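Local coordinates for protein transferrin (Manduca sexta, PDB 6WB6) that carries iron in the insect, binding a single ferric ion per molecule together with a carbonate anion, at residues Q76-D81 / L312-K317; R37-C42 / P615-I620; A135-M140 / S156-K161. All blocks are in the same frame, centred on the assembly; numbering follows the deposited sequence.

Interaction 1 (Q76-D81 / L312-K317); sequences QEYRTD and LGLSEK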
ATOM      1  N   GLN A  76      -6.937  11.985 -25.341  1.00 21.27           N
ATOM      2  CA  GLN A  76      -5.866  11.154 -25.877  1.00 31.10           C
ATOM      3  C   GLN A  76      -5.898   9.771 -25.250  1.00 27.92           C
ATOM      4  O   GLN A  76      -5.977   9.648 -24.020  1.00 25.74           O
ATOM      5  CB  GLN A  76      -4.503  11.801 -25.620  1.00 32.12           C
ATOM      6  CG  GLN A  76      -3.415  11.285 -26.523  1.00 36.39           C
ATOM      7  CD  GLN A  76      -3.282  12.145 -27.731  1.00 39.80           C
ATOM      8  OE1 GLN A  76      -2.269  12.818 -27.918  1.00 43.13           O
ATOM      9  NE2 GLN A  76      -4.323  12.164 -28.554  1.00 43.85           N
ATOM     10  N   GLU A  77      -5.813   8.742 -26.090  1.00 22.95           N
ATOM     11  CA  GLU A  77      -5.711   7.359 -25.637  1.00 26.76           C
ATOM     12  C   GLU A  77      -4.328   6.813 -25.954  1.00 18.50           C
ATOM     13  O   GLU A  77      -3.805   7.010 -27.058  1.00 26.48           O
ATOM     14  CB  GLU A  77      -6.767   6.466 -26.299  1.00 23.32           C
ATOM     15  CG  GLU A  77      -8.161   6.656 -25.771  1.00 27.58           C
ATOM     16  CD  GLU A  77      -9.180   5.872 -26.561  1.00 31.21           C
ATOM     17  OE1 GLU A  77     -10.291   6.381 -26.755  1.00 25.79           O
ATOM     18  OE2 GLU A  77      -8.862   4.752 -27.010  1.00 27.94           O
ATOM     19  N   TYR A  78      -3.742   6.141 -24.980  1.00 15.46           N
ATOM     20  CA  TYR A  78      -2.535   5.346 -25.174  1.00 23.52           C
ATOM     21  C   TYR A  78      -2.924   3.900 -25.473  1.00 24.61           C
ATOM     22  O   TYR A  78      -3.572   3.239 -24.651  1.00 20.23           O
ATOM     23  CB  TYR A  78      -1.658   5.403 -23.926  1.00 27.57           C
ATOM     24  CG  TYR A  78      -1.045   6.753 -23.616  1.00 23.74           C
ATOM     25  CD1 TYR A  78      -1.023   7.771 -24.569  1.00 27.60           C
ATOM     26  CD2 TYR A  78      -0.488   7.007 -22.368  1.00 19.56           C
ATOM     27  CE1 TYR A  78      -0.453   8.999 -24.288  1.00 26.90           C
ATOM     28  CE2 TYR A  78       0.092   8.233 -22.077  1.00 21.35           C
ATOM     29  CZ  TYR A  78       0.099   9.226 -23.035  1.00 24.53           C
ATOM     30  OH  TYR A  78       0.670  10.452 -22.765  1.00 31.63           O
ATOM     31  N   ARG A  79      -2.526   3.407 -26.640  1.00 22.79           N
ATOM     32  CA  ARG A  79      -2.899   2.082 -27.096  1.00 21.65           C
ATOM     33  C   ARG A  79      -1.633   1.274 -27.377  1.00 18.81           C
ATOM     34  O   ARG A  79      -0.520   1.745 -27.169  1.00 16.84           O
ATOM     35  CB  ARG A  79      -3.796   2.191 -28.330  1.00 17.84           C
ATOM     36  CG  ARG A  79      -5.008   3.072 -28.090  1.00 29.62           C
ATOM     37  CD  ARG A  79      -5.900   3.110 -29.302  1.00 26.01           C
ATOM     38  NE  ARG A  79      -7.214   3.667 -29.009  1.00 22.84           N
ATOM     39  CZ  ARG A  79      -8.143   3.857 -29.937  1.00 19.48           C
ATOM     40  NH1 ARG A  79      -7.905   3.543 -31.202  1.00 27.82           N
ATOM     41  NH2 ARG A  79      -9.307   4.347 -29.613  1.00 19.90           N
ATOM     42  N   THR A  80      -1.808   0.040 -27.840  1.00 23.28           N
ATOM     43  CA  THR A  80      -0.676  -0.790 -28.222  1.00 20.29           C
ATOM     44  C   THR A  80      -0.494  -0.718 -29.730  1.00 23.28           C
ATOM     45  O   THR A  80      -1.430  -0.423 -30.476  1.00 22.05           O
ATOM     46  CB  THR A  80      -0.879  -2.247 -27.822  1.00 22.83           C
ATOM     47  OG1 THR A  80      -2.112  -2.689 -28.385  1.00 25.24           O
ATOM     48  CG2 THR A  80      -0.872  -2.422 -26.296  1.00 20.43           C
ATOM     49  N   ASP A  81       0.728  -1.013 -30.172  1.00 23.26           N
ATOM     50  CA  ASP A  81       0.972  -1.165 -31.601  1.00 28.52           C
ATOM     51  C   ASP A  81       0.309  -2.423 -32.130  1.00 26.70           C
ATOM     52  O   ASP A  81      -0.068  -2.473 -33.304  1.00 26.28           O
ATOM     53  CB  ASP A  81       2.476  -1.158 -31.860  1.00 30.72           C
ATOM     54  CG  ASP A  81       3.065   0.251 -31.781  1.00 33.68           C
ATOM     55  OD1 ASP A  81       2.519   1.170 -32.431  1.00 45.64           O
ATOM     56  OD2 ASP A  81       4.058   0.455 -31.065  1.00 42.58           O
ATOM     57  N   LEU A 312       5.187  11.095 -19.206  1.00 22.24           N
ATOM     58  CA  LEU A 312       4.121  11.012 -20.199  1.00 17.04           C
ATOM     59  C   LEU A 312       3.118   9.910 -19.903  1.00 18.91           C
ATOM     60  O   LEU A 312       2.022   9.937 -20.468  1.00 26.75           O
ATOM     61  CB  LEU A 312       4.689  10.810 -21.602  1.00 20.99           C
ATOM     62  CG  LEU A 312       5.142  12.064 -22.360  1.00 26.87           C
ATOM     63  CD1 LEU A 312       5.275  11.727 -23.848  1.00 20.41           C
ATOM     64  CD2 LEU A 312       4.208  13.231 -22.203  1.00 29.07           C
ATOM     65  N   GLY A 313       3.427   8.991 -18.993  1.00 29.02           N
ATOM     66  CA  GLY A 313       2.503   7.912 -18.711  1.00 21.20           C
ATOM     67  C   GLY A 313       2.363   6.941 -19.859  1.00 28.88           C
ATOM     68  O   GLY A 313       1.270   6.421 -20.083  1.00 25.43           O
ATOM     69  N   LEU A 314       3.435   6.735 -20.638  1.00 28.69           N
ATOM     70  CA  LEU A 314       3.492   5.671 -21.626  1.00 24.65           C
ATOM     71  C   LEU A 314       4.131   4.449 -20.978  1.00 27.64           C
ATOM     72  O   LEU A 314       4.532   4.484 -19.817  1.00 28.15           O
ATOM     73  CB  LEU A 314       4.309   6.081 -22.844  1.00 31.17           C
ATOM     74  CG  LEU A 314       3.923   7.394 -23.497  1.00 28.35           C
ATOM     75  CD1 LEU A 314       5.104   7.923 -24.261  1.00 25.88           C
ATOM     76  CD2 LEU A 314       2.725   7.192 -24.388  1.00 29.26           C
ATOM     77  N   SER A 315       4.277   3.373 -21.749  1.00 23.57           N
ATOM     78  CA  SER A 315       4.975   2.184 -21.287  1.00 22.57           C
ATOM     79  C   SER A 315       5.621   1.524 -22.497  1.00 27.22           C
ATOM     80  O   SER A 315       5.364   1.905 -23.639  1.00 27.28           O
ATOM     81  CB  SER A 315       4.025   1.215 -20.573  1.00 34.65           C
ATOM     82  OG  SER A 315       3.195   0.528 -21.499  1.00 31.36           O
ATOM     83  N   GLU A 316       6.461   0.516 -22.243  1.00 33.59           N
ATOM     84  CA  GLU A 316       7.061  -0.222 -23.353  1.00 39.31           C
ATOM     85  C   GLU A 316       5.986  -0.865 -24.219  1.00 34.20           C
ATOM     86  O   GLU A 316       6.022  -0.760 -25.450  1.00 38.87           O
ATOM     87  CB  GLU A 316       8.033  -1.278 -22.826  1.00 36.04           C
ATOM     88  N   LYS A 317       4.988  -1.478 -23.588  1.00 30.24           N
ATOM     89  CA  LYS A 317       3.936  -2.187 -24.303  1.00 28.77           C
ATOM     90  C   LYS A 317       2.863  -1.258 -24.846  1.00 30.51           C
ATOM     91  O   LYS A 317       2.203  -1.610 -25.834  1.00 29.50           O
ATOM     92  CB  LYS A 317       3.308  -3.235 -23.367  1.00 29.98           C
ATOM     93  CG  LYS A 317       4.185  -4.476 -23.157  1.00 38.75           C
ATOM     94  CD  LYS A 317       3.950  -5.151 -21.809  1.00 36.05           C
ATOM     95  CE  LYS A 317       2.919  -6.273 -21.889  1.00 50.24           C
ATOM     96  NZ  LYS A 317       3.545  -7.641 -21.879  1.00 49.76           N
TER
HETATM   97  O   HOH W   1       2.633   0.617 -28.139  1.00 22.11           O
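Tyr78 reaches from the end of strand 72-79 to Leu312, Gly313 and Leu314. The contact packs the loop leading into strand 320-327 against strand 72-79, its neighbour in the four-stranded antiparallel sheet of the first transferrin lobe.

The polar link is a hydrogen bond from Tyr78 OH to Leu312 O, 2.7 Å long. The hydroxyl meets this carbonyl at a C=O...donor angle of 147° and tilted 20° from its plane. Tyrosine suits the place because its long, flat side chain brings a donor to a carbonyl at the helix end. Just past helix 306-311, Gly313 leaves helical backbone angles with a positive phi, which glycine adopts without strain. Its carbonyl oxygen lies at the ring's edge, with Gly313 O 2.9 Å from Tyr78 CE2.

The apolar part is a CH-pi contact. Leu314 CD2 sits over the centre of one ring face, 3.5 Å from the Tyr78 centroid, and the two side chains cross at about a right angle. Val293 of helix 286-300 and Val321 of strand 320-327 also touch the buried tyrosine side chain.

Farther along, the contact passes to solvent. A water 3.2 Å from Lys317 O probably donates to it, though more acceptors than protons are in its reach, and accepts a weak bond from Asp81 N. The side chain of Lys317 leads away from 76-81; it is about 10 Å from the bound ferric ion. Thr80 turns its two branches to different tasks: OG1, between the backbone N and the carbonyl carbon (chi1 55°), bonds to Glu83 N, whereas CG2 lies 3.2 Å from Lys317 O.

Interaction 2 (R37-C42 / P615-I620); sequences RDRVEC and PDLFNI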
ATOM      1  N   ARG A  37       2.193  17.380  -6.145  1.00 22.28           N
ATOM      2  CA  ARG A  37       2.519  16.399  -5.108  1.00 35.03           C
ATOM      3  C   ARG A  37       2.430  14.983  -5.660  1.00 23.09           C
ATOM      4  O   ARG A  37       3.213  14.098  -5.285  1.00 20.50           O
ATOM      5  CB  ARG A  37       1.559  16.574  -3.920  1.00 27.15           C
ATOM      6  CG  ARG A  37       1.534  15.391  -2.931  1.00 33.02           C
ATOM      7  CD  ARG A  37       0.348  15.470  -1.965  1.00 23.94           C
ATOM      8  NE  ARG A  37      -0.820  14.836  -2.551  1.00 25.22           N
ATOM      9  CZ  ARG A  37      -1.944  15.455  -2.883  1.00 18.84           C
ATOM     10  NH1 ARG A  37      -2.101  16.752  -2.647  1.00 27.18           N
ATOM     11  NH2 ARG A  37      -2.933  14.761  -3.417  1.00 23.44           N
ATOM     12  N   ASP A  38       1.466  14.757  -6.537  1.00 18.89           N
ATOM     13  CA  ASP A  38       1.233  13.456  -7.142  1.00 24.08           C
ATOM     14  C   ASP A  38       0.149  13.640  -8.185  1.00 28.54           C
ATOM     15  O   ASP A  38      -0.428  14.733  -8.315  1.00 21.04           O
ATOM     16  CB  ASP A  38       0.822  12.439  -6.085  1.00 25.71           C
ATOM     17  CG  ASP A  38      -0.303  12.968  -5.155  1.00 24.01           C
ATOM     18  OD1 ASP A  38      -1.318  13.528  -5.640  1.00 21.02           O
ATOM     19  OD2 ASP A  38      -0.157  12.809  -3.933  1.00 22.07           O
ATOM     20  N   ARG A  39      -0.174  12.551  -8.890  1.00 19.96           N
ATOM     21  CA  ARG A  39      -1.192  12.635  -9.922  1.00 18.02           C
ATOM     22  C   ARG A  39      -2.532  13.114  -9.359  1.00 17.60           C
ATOM     23  O   ARG A  39      -3.259  13.858 -10.030  1.00 19.95           O
ATOM     24  CB  ARG A  39      -1.343  11.281 -10.596  1.00 18.66           C
ATOM     25  CG  ARG A  39      -2.048  11.367 -11.910  1.00 22.52           C
ATOM     26  CD  ARG A  39      -2.090  10.043 -12.633  1.00 23.77           C
ATOM     27  NE  ARG A  39      -0.851   9.780 -13.366  1.00 27.67           N
ATOM     28  CZ  ARG A  39      -0.567   8.621 -13.951  1.00 27.80           C
ATOM     29  NH1 ARG A  39      -1.419   7.588 -13.884  1.00 25.61           N
ATOM     30  NH2 ARG A  39       0.576   8.483 -14.584  1.00 25.38           N
ATOM     31  N   VAL A  40      -2.913  12.662  -8.163  1.00 16.22           N
ATOM     32  CA  VAL A  40      -4.195  13.110  -7.611  1.00 20.76           C
ATOM     33  C   VAL A  40      -4.233  14.634  -7.542  1.00 21.16           C
ATOM     34  O   VAL A  40      -5.165  15.274  -8.046  1.00 20.66           O
ATOM     35  CB  VAL A  40      -4.468  12.462  -6.240  1.00 16.58           C
ATOM     36  CG1 VAL A  40      -5.738  13.050  -5.602  1.00 24.82           C
ATOM     37  CG2 VAL A  40      -4.666  10.998  -6.411  1.00 13.26           C
ATOM     38  N   GLU A  41      -3.202  15.241  -6.955  1.00 22.57           N
ATOM     39  CA  GLU A  41      -3.128  16.700  -6.976  1.00 20.70           C
ATOM     40  C   GLU A  41      -3.139  17.257  -8.399  1.00 20.09           C
ATOM     41  O   GLU A  41      -3.744  18.308  -8.649  1.00 17.75           O
ATOM     42  CB  GLU A  41      -1.879  17.202  -6.254  1.00 21.91           C
ATOM     43  CG  GLU A  41      -1.859  18.734  -6.229  1.00 29.18           C
ATOM     44  CD  GLU A  41      -0.891  19.333  -5.233  1.00 28.61           C
ATOM     45  OE1 GLU A  41      -1.377  20.051  -4.329  1.00 23.20           O
ATOM     46  OE2 GLU A  41       0.332  19.086  -5.358  1.00 28.53           O
ATOM     47  N   CYS A  42      -2.453  16.583  -9.341  1.00 19.08           N
ATOM     48  CA  CYS A  42      -2.377  17.091 -10.713  1.00 20.19           C
ATOM     49  C   CYS A  42      -3.761  17.343 -11.278  1.00 16.93           C
ATOM     50  O   CYS A  42      -3.988  18.352 -11.956  1.00 18.24           O
ATOM     51  CB  CYS A  42      -1.623  16.111 -11.631  1.00 20.27           C
ATOM     52  SG  CYS A  42       0.153  16.277 -11.581  1.00 22.52           S
ATOM     53  N   PRO A 615       4.609   6.210  -5.585  1.00 26.73           N
ATOM     54  CA  PRO A 615       4.347   7.474  -4.891  1.00 25.21           C
ATOM     55  C   PRO A 615       3.935   8.583  -5.824  1.00 30.59           C
ATOM     56  O   PRO A 615       3.406   9.596  -5.351  1.00 27.06           O
ATOM     57  CB  PRO A 615       5.686   7.793  -4.209  1.00 27.72           C
ATOM     58  CG  PRO A 615       6.694   7.089  -5.005  1.00 32.57           C
ATOM     59  CD  PRO A 615       6.026   5.828  -5.501  1.00 28.47           C
ATOM     60  N   ASP A 616       4.145   8.420  -7.140  1.00 24.17           N
ATOM     61  CA  ASP A 616       3.741   9.448  -8.092  1.00 24.80           C
ATOM     62  C   ASP A 616       2.232   9.507  -8.240  1.00 27.93           C
ATOM     63  O   ASP A 616       1.691  10.553  -8.602  1.00 24.99           O
ATOM     64  CB  ASP A 616       4.373   9.180  -9.451  1.00 24.48           C
ATOM     65  CG  ASP A 616       4.089   7.789  -9.960  1.00 26.88           C
ATOM     66  OD1 ASP A 616       4.026   6.864  -9.130  1.00 33.51           O
ATOM     67  OD2 ASP A 616       3.938   7.608 -11.181  1.00 27.92           O
ATOM     68  N   LEU A 617       1.542   8.391  -7.988  1.00 19.90           N
ATOM     69  CA  LEU A 617       0.084   8.382  -8.060  1.00 24.76           C
ATOM     70  C   LEU A 617      -0.527   9.084  -6.857  1.00 18.81           C
ATOM     71  O   LEU A 617      -1.442   9.900  -6.995  1.00 15.37           O
ATOM     72  CB  LEU A 617      -0.432   6.946  -8.122  1.00 22.60           C
ATOM     73  CG  LEU A 617      -0.293   6.163  -9.430  1.00 25.95           C
ATOM     74  CD1 LEU A 617      -0.743   4.776  -9.152  1.00 24.00           C
ATOM     75  CD2 LEU A 617      -1.099   6.808 -10.578  1.00 23.47           C
ATOM     76  N   PHE A 618      -0.082   8.711  -5.673  1.00 21.64           N
ATOM     77  CA  PHE A 618      -0.477   9.372  -4.447  1.00 18.37           C
ATOM     78  C   PHE A 618       0.714   9.264  -3.519  1.00 22.78           C
ATOM     79  O   PHE A 618       1.236   8.168  -3.300  1.00 23.52           O
ATOM     80  CB  PHE A 618      -1.719   8.766  -3.816  1.00 28.18           C
ATOM     81  CG  PHE A 618      -2.167   9.507  -2.592  1.00 24.51           C
ATOM     82  CD1 PHE A 618      -2.870  10.692  -2.712  1.00 24.33           C
ATOM     83  CD2 PHE A 618      -1.843   9.049  -1.332  1.00 26.09           C
ATOM     84  CE1 PHE A 618      -3.275  11.395  -1.608  1.00 20.45           C
ATOM     85  CE2 PHE A 618      -2.243   9.756  -0.203  1.00 28.05           C
ATOM     86  CZ  PHE A 618      -2.958  10.925  -0.339  1.00 29.37           C
ATOM     87  N   ASN A 619       1.168  10.406  -3.012  1.00 19.47           N
ATOM     88  CA  ASN A 619       2.394  10.455  -2.243  1.00 16.96           C
ATOM     89  C   ASN A 619       1.994  10.276  -0.786  1.00 19.94           C
ATOM     90  O   ASN A 619       1.850  11.231  -0.015  1.00 21.88           O
ATOM     91  CB  ASN A 619       3.122  11.761  -2.506  1.00 25.11           C
ATOM     92  CG  ASN A 619       4.535  11.746  -1.993  1.00 29.41           C
ATOM     93  OD1 ASN A 619       4.996  10.750  -1.434  1.00 31.16           O
ATOM     94  ND2 ASN A 619       5.242  12.852  -2.187  1.00 35.64           N
ATOM     95  N   ILE A 620       1.765   9.014  -0.425  1.00 23.67           N
ATOM     96  CA  ILE A 620       1.212   8.703   0.884  1.00 22.60           C
ATOM     97  C   ILE A 620       2.151   9.165   1.995  1.00 23.87           C
ATOM     98  O   ILE A 620       1.698   9.630   3.038  1.00 19.62           O
ATOM     99  CB  ILE A 620       0.880   7.200   0.985  1.00 25.19           C
ATOM    100  CG1 ILE A 620       0.214   6.899   2.329  1.00 27.18           C
ATOM    101  CG2 ILE A 620       2.099   6.325   0.785  1.00 25.13           C
ATOM    102  CD1 ILE A 620      -0.508   5.547   2.381  1.00 27.69           C
TER
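Asp38 OD2 is gripped by two donors that reach it from opposite faces of the carboxylate: Asn619 N at 2.9 Å, in a fairly straight bond (165°), and Arg37 NE, in a more bent one that is part of a salt bridge. Asp38 is the N-cap of helix 39-47 in the first transferrin lobe, and Asn619 belongs to the second, so one side chain both caps a helix and joins the lobes. Its other oxygen, OD1, accepts the capping bond from Glu41 N at 2.9 Å. A short carboxylate with CG between the backbone N and the carbonyl carbon (chi1 48°) suits this double duty.

The first helical turn has amides without partners inside the helix, and carbonyls of the second lobe meet two of them. Arg39 N gives a 2.7 Å bond to Asp616 O, nearly along the C=O axis, and Val40 N a weak 3.3 Å one to Leu617 O. The helix end would probably polarise these carbonyls.

Side chains pack around this polar core. Leu617 CD2 lies over one face of the Arg39 guanidinium, 3.4 Å from Arg39 NH1, and the two side chains run side by side. That NH1 has its salt bridge with Asp60, and a long, weak pairing with Asp57, predicted to bind iron but not among the ligands seen here. The Arg37 guanidinium meets the Phe618 ring with the planes 64° apart, while Arg37 N binds Glu41 OE2. Phe618 also packs on helix 360-375, and Val40 CG2 reaches its ring at the edge, 4.1 Å from CD1.

Interaction 3 (A135-M140 / S156-K161); sequences AVFPKM and STFFAK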
ATOM      1  N   ALA A 135     -29.264 -12.545  -8.478  1.00 28.67           N
ATOM      2  CA  ALA A 135     -29.787 -13.033  -7.209  1.00 29.35           C
ATOM      3  C   ALA A 135     -29.125 -14.338  -6.782  1.00 24.86           C
ATOM      4  O   ALA A 135     -28.992 -14.607  -5.582  1.00 31.60           O
ATOM      5  CB  ALA A 135     -31.301 -13.217  -7.314  1.00 36.20           C
ATOM      6  N   VAL A 136     -28.712 -15.166  -7.743  1.00 24.68           N
ATOM      7  CA  VAL A 136     -28.140 -16.456  -7.395  1.00 25.59           C
ATOM      8  C   VAL A 136     -26.784 -16.285  -6.711  1.00 28.43           C
ATOM      9  O   VAL A 136     -26.356 -17.156  -5.935  1.00 28.57           O
ATOM     10  CB  VAL A 136     -28.090 -17.311  -8.678  1.00 32.79           C
ATOM     11  CG1 VAL A 136     -27.151 -16.707  -9.666  1.00 22.94           C
ATOM     12  CG2 VAL A 136     -27.699 -18.746  -8.380  1.00 41.89           C
ATOM     13  N   PHE A 137     -26.125 -15.159  -6.926  1.00 21.54           N
ATOM     14  CA  PHE A 137     -24.780 -14.933  -6.387  1.00 18.13           C
ATOM     15  C   PHE A 137     -24.850 -14.599  -4.899  1.00 20.92           C
ATOM     16  O   PHE A 137     -25.659 -13.764  -4.496  1.00 21.57           O
ATOM     17  CB  PHE A 137     -24.079 -13.785  -7.135  1.00 24.81           C
ATOM     18  CG  PHE A 137     -22.599 -13.772  -6.937  1.00 16.07           C
ATOM     19  CD1 PHE A 137     -21.786 -14.683  -7.626  1.00 15.74           C
ATOM     20  CD2 PHE A 137     -22.021 -12.885  -6.051  1.00 22.85           C
ATOM     21  CE1 PHE A 137     -20.425 -14.704  -7.422  1.00 21.06           C
ATOM     22  CE2 PHE A 137     -20.655 -12.890  -5.838  1.00 17.42           C
ATOM     23  CZ  PHE A 137     -19.849 -13.810  -6.531  1.00 18.81           C
ATOM     24  N   PRO A 138     -23.987 -15.192  -4.067  1.00 26.40           N
ATOM     25  CA  PRO A 138     -24.038 -14.897  -2.628  1.00 20.49           C
ATOM     26  C   PRO A 138     -23.902 -13.411  -2.358  1.00 29.53           C
ATOM     27  O   PRO A 138     -23.218 -12.688  -3.077  1.00 26.27           O
ATOM     28  CB  PRO A 138     -22.847 -15.667  -2.049  1.00 18.51           C
ATOM     29  CG  PRO A 138     -22.480 -16.706  -3.090  1.00 21.42           C
ATOM     30  CD  PRO A 138     -22.932 -16.168  -4.409  1.00 22.82           C
ATOM     31  N   LYS A 139     -24.570 -12.964  -1.300  1.00 27.99           N
ATOM     32  CA  LYS A 139     -24.450 -11.601  -0.834  1.00 22.74           C
ATOM     33  C   LYS A 139     -23.132 -11.426  -0.099  1.00 20.46           C
ATOM     34  O   LYS A 139     -22.513 -12.383   0.365  1.00 19.97           O
ATOM     35  CB  LYS A 139     -25.617 -11.234   0.094  1.00 27.28           C
ATOM     36  CG  LYS A 139     -26.983 -11.366  -0.573  1.00 29.78           C
ATOM     37  CD  LYS A 139     -27.033 -10.458  -1.789  1.00 24.85           C
ATOM     38  CE  LYS A 139     -28.397 -10.435  -2.458  1.00 23.80           C
ATOM     39  NZ  LYS A 139     -28.300  -9.855  -3.826  1.00 36.74           N
ATOM     40  N   MET A 140     -22.699 -10.171  -0.010  1.00 18.40           N
ATOM     41  CA  MET A 140     -21.360  -9.865   0.460  1.00 19.51           C
ATOM     42  C   MET A 140     -21.360  -8.788   1.548  1.00 25.00           C
ATOM     43  O   MET A 140     -20.336  -8.139   1.768  1.00 22.97           O
ATOM     44  CB  MET A 140     -20.493  -9.454  -0.731  1.00 22.90           C
ATOM     45  CG  MET A 140     -20.097 -10.653  -1.632  1.00 18.10           C
ATOM     46  SD  MET A 140     -19.139 -10.104  -3.064  1.00 20.40           S
ATOM     47  CE  MET A 140     -20.431  -9.457  -4.083  1.00 19.00           C
ATOM     48  N   SER A 156     -16.089 -18.618  -3.133  1.00 19.14           N
ATOM     49  CA  SER A 156     -15.894 -20.020  -2.740  1.00 21.24           C
ATOM     50  C   SER A 156     -17.203 -20.746  -2.472  1.00 28.09           C
ATOM     51  O   SER A 156     -17.221 -21.980  -2.453  1.00 23.38           O
ATOM     52  CB  SER A 156     -15.035 -20.127  -1.490  1.00 24.55           C
ATOM     53  OG  SER A 156     -15.699 -19.547  -0.407  1.00 27.92           O
ATOM     54  N   THR A 157     -18.280 -20.002  -2.251  1.00 20.95           N
ATOM     55  CA  THR A 157     -19.627 -20.539  -2.107  1.00 25.20           C
ATOM     56  C   THR A 157     -20.381 -20.640  -3.432  1.00 27.40           C
ATOM     57  O   THR A 157     -21.308 -21.448  -3.541  1.00 36.79           O
ATOM     58  CB  THR A 157     -20.406 -19.637  -1.136  1.00 25.26           C
ATOM     59  OG1 THR A 157     -19.948 -19.895   0.193  1.00 27.03           O
ATOM     60  CG2 THR A 157     -21.907 -19.843  -1.229  1.00 38.97           C
ATOM     61  N   PHE A 158     -20.024 -19.844  -4.435  1.00 21.21           N
ATOM     62  CA  PHE A 158     -20.744 -19.867  -5.706  1.00 20.72           C
ATOM     63  C   PHE A 158     -20.120 -20.879  -6.659  1.00 23.87           C
ATOM     64  O   PHE A 158     -20.817 -21.684  -7.280  1.00 19.84           O
ATOM     65  CB  PHE A 158     -20.730 -18.465  -6.319  1.00 20.45           C
ATOM     66  CG  PHE A 158     -21.570 -18.300  -7.577  1.00 23.95           C
ATOM     67  CD1 PHE A 158     -22.954 -18.240  -7.524  1.00 19.18           C
ATOM     68  CD2 PHE A 158     -20.967 -18.120  -8.797  1.00 16.90           C
ATOM     69  CE1 PHE A 158     -23.704 -18.038  -8.666  1.00 17.19           C
ATOM     70  CE2 PHE A 158     -21.723 -17.907  -9.945  1.00 18.30           C
ATOM     71  CZ  PHE A 158     -23.081 -17.871  -9.876  1.00 19.90           C
ATOM     72  N   PHE A 159     -18.808 -20.834  -6.793  1.00 16.45           N
ATOM     73  CA  PHE A 159     -18.095 -21.798  -7.600  1.00 21.10           C
ATOM     74  C   PHE A 159     -17.759 -23.010  -6.742  1.00 21.95           C
ATOM     75  O   PHE A 159     -17.592 -22.907  -5.524  1.00 22.23           O
ATOM     76  CB  PHE A 159     -16.838 -21.155  -8.204  1.00 24.59           C
ATOM     77  CG  PHE A 159     -17.145 -19.980  -9.133  1.00 21.65           C
ATOM     78  CD1 PHE A 159     -17.941 -20.158 -10.256  1.00 16.98           C
ATOM     79  CD2 PHE A 159     -16.641 -18.724  -8.883  1.00 17.00           C
ATOM     80  CE1 PHE A 159     -18.235 -19.091 -11.114  1.00 22.19           C
ATOM     81  CE2 PHE A 159     -16.923 -17.657  -9.732  1.00 22.41           C
ATOM     82  CZ  PHE A 159     -17.713 -17.847 -10.858  1.00 22.34           C
ATOM     83  N   ALA A 160     -17.760 -24.176  -7.381  1.00 18.82           N
ATOM     84  CA  ALA A 160     -17.378 -25.407  -6.701  1.00 25.21           C
ATOM     85  C   ALA A 160     -15.916 -25.367  -6.319  1.00 20.93           C
ATOM     86  O   ALA A 160     -15.539 -25.685  -5.189  1.00 19.65           O
ATOM     87  CB  ALA A 160     -17.642 -26.610  -7.615  1.00 25.66           C
ATOM     88  N   LYS A 161     -15.075 -25.016  -7.277  1.00 22.63           N
ATOM     89  CA  LYS A 161     -13.656 -24.853  -7.069  1.00 19.95           C
ATOM     90  C   LYS A 161     -13.220 -23.707  -7.960  1.00 18.88           C
ATOM     91  O   LYS A 161     -13.905 -23.363  -8.929  1.00 15.55           O
ATOM     92  CB  LYS A 161     -12.871 -26.124  -7.427  1.00 24.77           C
ATOM     93  CG  LYS A 161     -13.257 -27.362  -6.688  1.00 24.03           C
ATOM     94  CD  LYS A 161     -12.284 -28.506  -7.024  1.00 23.82           C
ATOM     95  CE  LYS A 161     -12.404 -29.637  -6.020  1.00 31.69           C
ATOM     96  NZ  LYS A 161     -11.748 -30.862  -6.529  1.00 36.81           N
TER
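Phe137 and Phe158 form the tight heart of this contact, an edge-to-face pair with centroids 4.9 Å apart and ring planes at 57°. Phe137 CD1 sits 3.5 Å above the plane of the Phe158 ring, over its centre, and the two side chains cross at about a right angle. Pro138 CD packs 3.7 Å from Phe158 CB. Buried phenylalanines suit this spot, for Leu128 and Leu131 of helix 121-131 and Ala154 also line Phe137.

On the solvent side the contact thins. Val136, partly exposed, brings CG1 to the edge of Phe158, 3.8 Å from its CE1. Pro138 and the exposed Thr157 slide past each other in opposite directions, with Pro138 CG 3.7 Å from Thr157 CG2. The threonine offers this methyl to the proline ring, while its OG1 bonds weakly back to Lys153 O, within its own helix.

The contact therefore pins the loop after helix 121-131 against the last turn of helix 147-158. These helices lie in the beta-alpha-beta crossover between the parallel strands 112-114 and 161-163, an arrangement characteristic of the mixed-sheet domain of the transferrin and periplasmic-binding-protein fold.

In the fold
From the N terminus the chain first passes 37-42, then 76-81, 135-140, 156-161 and 312-317, and ends its tour at 615-620. The three contacts thus nest without crossing. Interaction 3 closes the short inner loop, 16 residues from one segment to the other, and fastens the loop after helix 121-131 to the end of helix 147-158. Interaction 1 encloses it, bringing the sequence 231 residues onward back to the four-stranded sheet of the same lobe. Interaction 2 surrounds both with a 573-residue excursion and ties the first lobe to the second. Interactions 1 and 2 come within about 5 Å at their nearest atoms; interaction 3 lies some 37 Å from each, centre to centre.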